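Local coordinates for cell wall surface anchor family protein (Streptococcus agalactiae serogroup V, PDB 3PF2), which builds the shaft of the type 1 pilus of group B Streptococcus as its major pilin, represented here by a calcium-binding, Ig-like C-terminal fragment, at residues T4-T9 / G42-F47; K34-A39 / T111-Q116. One frame throughout, in Å; residues are numbered along the deposited sequence.

How the interactions relate
Interactions 1 and 2 lie side by side in the N-terminal Ig-like domain of this fragment, their centres about 9 Å apart, and their segments alternate along the chain. Residues 34-39 reach both segments of interaction 1: Lys8 N probably donates to Thr36 OG1 at 2.8 Å, and Pro38 CG packs against Tyr44 OH at 3.3 Å. A second probable hydrogen bond, Gln116 NE2 to Thr9 O at 2.9 Å, ties 111-116 to 4-9 directly. Calcium sites lie near both contacts. Glu45 within 42-47 binds one ion, and the side chain of Thr36 is about 12 Å from a bound ion. Lys34 NZ makes a salt bridge to Asp12 and a hydrogen bond to Asp10, two residues of the other calcium site.

Interaction 1: residues T4-T9 / G42-F47. With CA (calcium ion), chain C.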
loop_
_atom_site.group_PDB
_atom_site.type_symbol
_atom_site.label_atom_id
_atom_site.label_comp_id
_atom_site.label_asym_id
_atom_site.label_seq_id
_atom_site.Cartn_x
_atom_site.Cartn_y
_atom_site.Cartn_z
ATOM N N THR A 4 6.985 -27.795 -17.333
ATOM C CA THR A 4 6.705 -27.074 -18.579
ATOM C C THR A 4 7.399 -25.718 -18.599
ATOM O O THR A 4 7.964 -25.283 -17.599
ATOM C CB THR A 4 5.186 -26.830 -18.806
ATOM O OG1 THR A 4 4.703 -25.855 -17.867
ATOM C CG2 THR A 4 4.379 -28.130 -18.677
ATOM N N ASP A 5 7.338 -25.051 -19.748
ATOM C CA ASP A 5 7.823 -23.678 -19.884
ATOM C C ASP A 5 6.671 -22.685 -19.711
ATOM O O ASP A 5 6.833 -21.490 -19.983
ATOM C CB ASP A 5 8.465 -23.474 -21.267
ATOM C CG ASP A 5 7.530 -23.863 -22.411
ATOM O OD1 ASP A 5 6.309 -24.022 -22.166
ATOM O OD2 ASP A 5 8.011 -24.020 -23.559
ATOM N N GLU A 6 5.505 -23.188 -19.299
ATOM C CA GLU A 6 4.304 -22.364 -19.176
ATOM C C GLU A 6 4.490 -21.356 -18.030
ATOM O O GLU A 6 5.305 -21.593 -17.141
ATOM C CB GLU A 6 3.072 -23.251 -18.980
ATOM C CG GLU A 6 2.672 -24.007 -20.265
ATOM C CD GLU A 6 1.643 -25.106 -20.035
ATOM O OE1 GLU A 6 0.695 -24.904 -19.248
ATOM O OE2 GLU A 6 1.784 -26.190 -20.654
ATOM N N PRO A 7 3.754 -20.230 -18.062
ATOM C CA PRO A 7 4.073 -19.131 -17.117
ATOM C C PRO A 7 3.928 -19.437 -15.615
ATOM O O PRO A 7 2.935 -20.020 -15.187
ATOM C CB PRO A 7 3.086 -18.029 -17.507
ATOM C CG PRO A 7 2.732 -18.319 -18.943
ATOM C CD PRO A 7 2.709 -19.826 -19.027
ATOM N N LYS A 8 4.948 -19.059 -14.852
ATOM C CA LYS A 8 4.865 -19.015 -13.391
ATOM C C LYS A 8 4.690 -17.545 -13.056
ATOM O O LYS A 8 5.264 -16.678 -13.725
ATOM C CB LYS A 8 6.164 -19.526 -12.778
ATOM C CG LYS A 8 6.313 -21.041 -12.763
ATOM C CD LYS A 8 6.714 -21.550 -14.133
ATOM C CE LYS A 8 6.816 -23.043 -14.147
ATOM N NZ LYS A 8 6.749 -23.486 -15.567
ATOM N N THR A 9 3.922 -17.262 -12.013
ATOM C CA THR A 9 3.607 -15.878 -11.663
ATOM C C THR A 9 3.946 -15.581 -10.212
ATOM O O THR A 9 3.986 -16.472 -9.381
ATOM C CB THR A 9 2.116 -15.546 -11.928
ATOM O OG1 THR A 9 1.282 -16.592 -11.402
ATOM C CG2 THR A 9 1.872 -15.415 -13.435
ATOM N N GLY A 42 5.389 -16.734 -28.997
ATOM C CA GLY A 42 4.820 -16.413 -30.310
ATOM C C GLY A 42 3.606 -17.241 -30.686
ATOM O O GLY A 42 2.763 -16.790 -31.470
ATOM N N ASP A 43 3.516 -18.440 -30.111
ATOM C CA ASP A 43 2.394 -19.363 -30.334
ATOM C C ASP A 43 1.129 -19.008 -29.556
ATOM O O ASP A 43 0.043 -19.496 -29.875
ATOM C CB ASP A 43 2.790 -20.779 -29.920
ATOM C CG ASP A 43 3.817 -21.412 -30.835
ATOM O OD1 ASP A 43 4.031 -20.925 -31.967
ATOM O OD2 ASP A 43 4.407 -22.425 -30.397
ATOM N N TYR A 44 1.254 -18.166 -28.529
ATOM C CA TYR A 44 0.161 -17.986 -27.575
ATOM C C TYR A 44 -1.044 -17.277 -28.194
ATOM O O TYR A 44 -0.877 -16.350 -28.996
ATOM C CB TYR A 44 0.664 -17.253 -26.312
ATOM C CG TYR A 44 1.355 -18.162 -25.295
ATOM C CD1 TYR A 44 2.386 -19.032 -25.676
ATOM C CD2 TYR A 44 0.990 -18.123 -23.943
ATOM C CE1 TYR A 44 3.025 -19.856 -24.737
ATOM C CE2 TYR A 44 1.615 -18.942 -22.998
ATOM C CZ TYR A 44 2.620 -19.797 -23.392
ATOM O OH TYR A 44 3.222 -20.606 -22.471
ATOM N N GLU A 45 -2.243 -17.723 -27.818
ATOM C CA GLU A 45 -3.504 -17.168 -28.312
ATOM C C GLU A 45 -4.228 -16.284 -27.288
ATOM O O GLU A 45 -5.239 -15.647 -27.616
ATOM C CB GLU A 45 -4.422 -18.308 -28.797
ATOM C CG GLU A 45 -3.735 -19.262 -29.780
ATOM C CD GLU A 45 -4.662 -20.352 -30.298
ATOM O OE1 GLU A 45 -5.551 -20.790 -29.541
ATOM O OE2 GLU A 45 -4.494 -20.781 -31.471
ATOM N N LYS A 46 -3.704 -16.253 -26.056
ATOM C CA LYS A 46 -4.227 -15.404 -24.992
ATOM C C LYS A 46 -3.140 -15.194 -23.941
ATOM O O LYS A 46 -2.369 -16.104 -23.640
ATOM C CB LYS A 46 -5.447 -16.043 -24.321
ATOM C CG LYS A 46 -6.244 -15.084 -23.432
ATOM C CD LYS A 46 -7.269 -15.794 -22.556
ATOM C CE LYS A 46 -8.388 -16.433 -23.366
ATOM N NZ LYS A 46 -9.084 -15.489 -24.296
ATOM N N PHE A 47 -3.075 -13.981 -23.402
ATOM C CA PHE A 47 -2.175 -13.700 -22.287
ATOM C C PHE A 47 -2.791 -12.490 -21.600
ATOM O O PHE A 47 -2.503 -11.343 -21.941
ATOM C CB PHE A 47 -0.758 -13.421 -22.799
ATOM C CG PHE A 47 0.306 -13.518 -21.737
ATOM C CD1 PHE A 47 1.106 -14.651 -21.641
ATOM C CD2 PHE A 47 0.524 -12.460 -20.856
ATOM C CE1 PHE A 47 2.097 -14.752 -20.668
ATOM C CE2 PHE A 47 1.512 -12.548 -19.879
ATOM C CZ PHE A 47 2.302 -13.695 -19.788
HETATM CA CA CA C . -5.443 -22.572 -27.917
HETATM O O HOH W 1 4.850 -22.427 -23.485
#
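Tyr44 and Phe47 close on Pro7 between the two sheets of an Ig-like sandwich: residues 4-9 run into strand 9-13 of one sheet, while 42-47 enter strand 46-52 of the other. Tyr44 comes first. It meets Pro7 tip to tip, its OH 3.6 Å from Pro7 CD, and the proline carbon lies at the ring edge, near the ring plane. The phenol gives its proton to a water in that plane, 2.6 Å from OH; the same water donates to Asp5 OD1 at 2.5 Å, a short two-bond bridge between the segments. Glu6 passes Tyr44 at about a right angle, but its OE1 is held by Tyr158 OH and by a salt bridge to Lys169, in the sheet that contains strand 46-52.

Glu45 leads away from this packing. Its extended chain puts OE1 2.4 Å from a calcium ion, whose shell also includes Asp159, Thr161, Asp163, Ala165 and Asn167, while OE2 accepts from Lys164 N. The metal ligand thus directly follows the buried tyrosine in the chain.

At Phe47, CG stands anti to the backbone N (chi1 -163°), and CE1 comes within 4.0 Å of Pro7 CG as the two side chains slide past each other. The bend before Pro7 is held internally by an ST turn, Glu6 N to Thr4 OG1, and by Lys8 NZ, which donates to Thr4 O at 3.0 Å and to Glu6 O at 2.9 Å.

Interaction 2: residues K34-A39 / T111-Q116; sequences KSTIPA and TLVKNQ
Peptide planes are the flat groups where Thr36 and Ile37 meet Leu112 and Val113. To one side of the Val113 carbonyl plane lies the Thr36 methyl, CG2 being 3.5 Å from Val113 O; on the other lies a water within hydrogen-bonding distance of both Val113 O and Ile37 O, though a donation to each cannot be assigned. A second water sits close to that plane, accepting from Ile37 N at 2.9 Å and donating to Val113 O at 2.8 Å. The Ile37 carbonyl is flanked in a similar way: Leu112 CD1 stands on one side of its plane, 3.4 Å from Ile37 O, and the first water on the other.

This is where the chain leaving strand 29-35 of the Ig-like domain runs beside the loop between helices 100-106 and 116-121. Thr36 presents carbon to the loop because OG1 sits between the backbone N and the carbonyl carbon (chi1 63°), where it accepts from Lys8 N, leaving CG2 beside the N. Leu112 reaches farther along the chain, CD1 lying 3.6 Å from Ala39 N and 4.1 Å from Ala39 CB. Beyond Val113, Asn115 is the N-cap of helix 116-121, with OD1 accepting from Ala118 N.

No direct hydrogen bond joins the segments. Methyl groups pack against carbonyl oxygens and a water links Ile37 N to Val113 O, so the loop at 111-116 does not pair with 34-39 as a strand.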
loop_
_atom_site.group_PDB
_atom_site.type_symbol
_atom_site.label_atom_id
_atom_site.label_comp_id
_atom_site.label_asym_id
_atom_site.label_seq_id
_atom_site.Cartn_x
_atom_site.Cartn_y
_atom_site.Cartn_z
ATOM N N LYS A 34 4.407 -10.107 -11.876
ATOM C CA LYS A 34 5.564 -10.737 -12.483
ATOM C C LYS A 34 5.167 -12.052 -13.114
ATOM O O LYS A 34 4.453 -12.819 -12.501
ATOM C CB LYS A 34 6.649 -11.012 -11.433
ATOM C CG LYS A 34 7.078 -9.770 -10.633
ATOM C CD LYS A 34 7.566 -10.163 -9.217
ATOM C CE LYS A 34 8.863 -11.006 -9.248
ATOM N NZ LYS A 34 9.316 -11.393 -7.874
ATOM N N SER A 35 5.663 -12.326 -14.319
ATOM C CA SER A 35 5.434 -13.628 -14.950
ATOM C C SER A 35 6.677 -14.072 -15.673
ATOM O O SER A 35 7.351 -13.268 -16.299
ATOM C CB SER A 35 4.313 -13.536 -15.988
ATOM O OG SER A 35 4.058 -14.818 -16.552
ATOM N N THR A 36 6.970 -15.360 -15.618
ATOM C CA THR A 36 7.941 -15.913 -16.553
ATOM C C THR A 36 7.347 -15.899 -17.970
ATOM O O THR A 36 6.129 -15.896 -18.151
ATOM C CB THR A 36 8.401 -17.342 -16.172
ATOM O OG1 THR A 36 7.281 -18.235 -16.215
ATOM C CG2 THR A 36 8.989 -17.365 -14.777
ATOM N N ILE A 37 8.230 -15.849 -18.958
ATOM C CA ILE A 37 7.826 -15.831 -20.362
ATOM C C ILE A 37 8.530 -16.989 -21.066
ATOM O O ILE A 37 9.738 -17.136 -20.936
ATOM C CB ILE A 37 8.196 -14.476 -21.037
ATOM C CG1 ILE A 37 7.421 -13.303 -20.424
ATOM C CG2 ILE A 37 7.982 -14.542 -22.542
ATOM C CD1 ILE A 37 5.882 -13.382 -20.525
ATOM N N PRO A 38 7.773 -17.828 -21.808
ATOM C CA PRO A 38 8.428 -18.871 -22.608
ATOM C C PRO A 38 8.958 -18.342 -23.941
ATOM O O PRO A 38 8.430 -17.356 -24.467
ATOM C CB PRO A 38 7.298 -19.872 -22.850
ATOM C CG PRO A 38 6.068 -19.038 -22.860
ATOM C CD PRO A 38 6.305 -17.916 -21.875
ATOM N N ALA A 39 9.989 -18.993 -24.485
ATOM C CA ALA A 39 10.495 -18.641 -25.817
ATOM C C ALA A 39 9.454 -18.866 -26.921
ATOM O O ALA A 39 9.459 -18.166 -27.943
ATOM C CB ALA A 39 11.794 -19.397 -26.126
ATOM N N THR A 111 18.111 -14.433 -21.744
ATOM C CA THR A 111 18.008 -15.659 -20.970
ATOM C C THR A 111 16.789 -15.500 -20.064
ATOM O O THR A 111 16.704 -14.553 -19.285
ATOM C CB THR A 111 19.289 -15.949 -20.178
ATOM O OG1 THR A 111 20.376 -16.144 -21.098
ATOM C CG2 THR A 111 19.134 -17.207 -19.313
ATOM N N LEU A 112 15.839 -16.413 -20.201
ATOM C CA LEU A 112 14.531 -16.241 -19.563
ATOM C C LEU A 112 14.487 -16.942 -18.213
ATOM O O LEU A 112 14.939 -18.089 -18.071
ATOM C CB LEU A 112 13.403 -16.737 -20.487
ATOM C CG LEU A 112 13.439 -16.174 -21.918
ATOM C CD1 LEU A 112 12.535 -16.962 -22.879
ATOM C CD2 LEU A 112 13.087 -14.702 -21.929
ATOM N N VAL A 113 13.965 -16.237 -17.206
ATOM C CA VAL A 113 13.732 -16.872 -15.920
ATOM C C VAL A 113 12.686 -17.959 -16.129
ATOM O O VAL A 113 11.712 -17.764 -16.862
ATOM C CB VAL A 113 13.279 -15.855 -14.858
ATOM C CG1 VAL A 113 12.935 -16.554 -13.563
ATOM C CG2 VAL A 113 14.393 -14.838 -14.612
ATOM N N LYS A 114 12.880 -19.115 -15.510
ATOM C CA LYS A 114 11.906 -20.179 -15.734
ATOM C C LYS A 114 11.323 -20.824 -14.487
ATOM O O LYS A 114 10.255 -21.413 -14.557
ATOM C CB LYS A 114 12.448 -21.226 -16.713
ATOM C CG LYS A 114 13.667 -21.953 -16.236
ATOM C CD LYS A 114 14.189 -22.872 -17.341
ATOM C CE LYS A 114 15.285 -23.777 -16.827
ATOM N NZ LYS A 114 15.752 -24.714 -17.892
ATOM N N ASN A 115 12.015 -20.696 -13.361
ATOM C CA ASN A 115 11.651 -21.379 -12.124
ATOM C C ASN A 115 10.827 -20.438 -11.207
ATOM O O ASN A 115 11.124 -19.249 -11.121
ATOM C CB ASN A 115 12.965 -21.856 -11.471
ATOM C CG ASN A 115 12.770 -22.517 -10.143
ATOM O OD1 ASN A 115 12.587 -21.841 -9.133
ATOM N ND2 ASN A 115 12.859 -23.855 -10.114
ATOM N N GLN A 116 9.792 -20.976 -10.552
ATOM C CA GLN A 116 8.964 -20.195 -9.625
ATOM C C GLN A 116 9.813 -19.530 -8.536
ATOM O O GLN A 116 9.594 -18.362 -8.236
ATOM C CB GLN A 116 7.902 -21.079 -8.961
ATOM C CG GLN A 116 7.068 -20.376 -7.892
ATOM C CD GLN A 116 5.993 -19.495 -8.492
ATOM O OE1 GLN A 116 5.105 -19.984 -9.200
ATOM N NE2 GLN A 116 6.063 -18.197 -8.221
HETATM O O HOH W 2 10.815 -15.355 -17.861
HETATM O O HOH W 3 10.615 -18.945 -19.150
#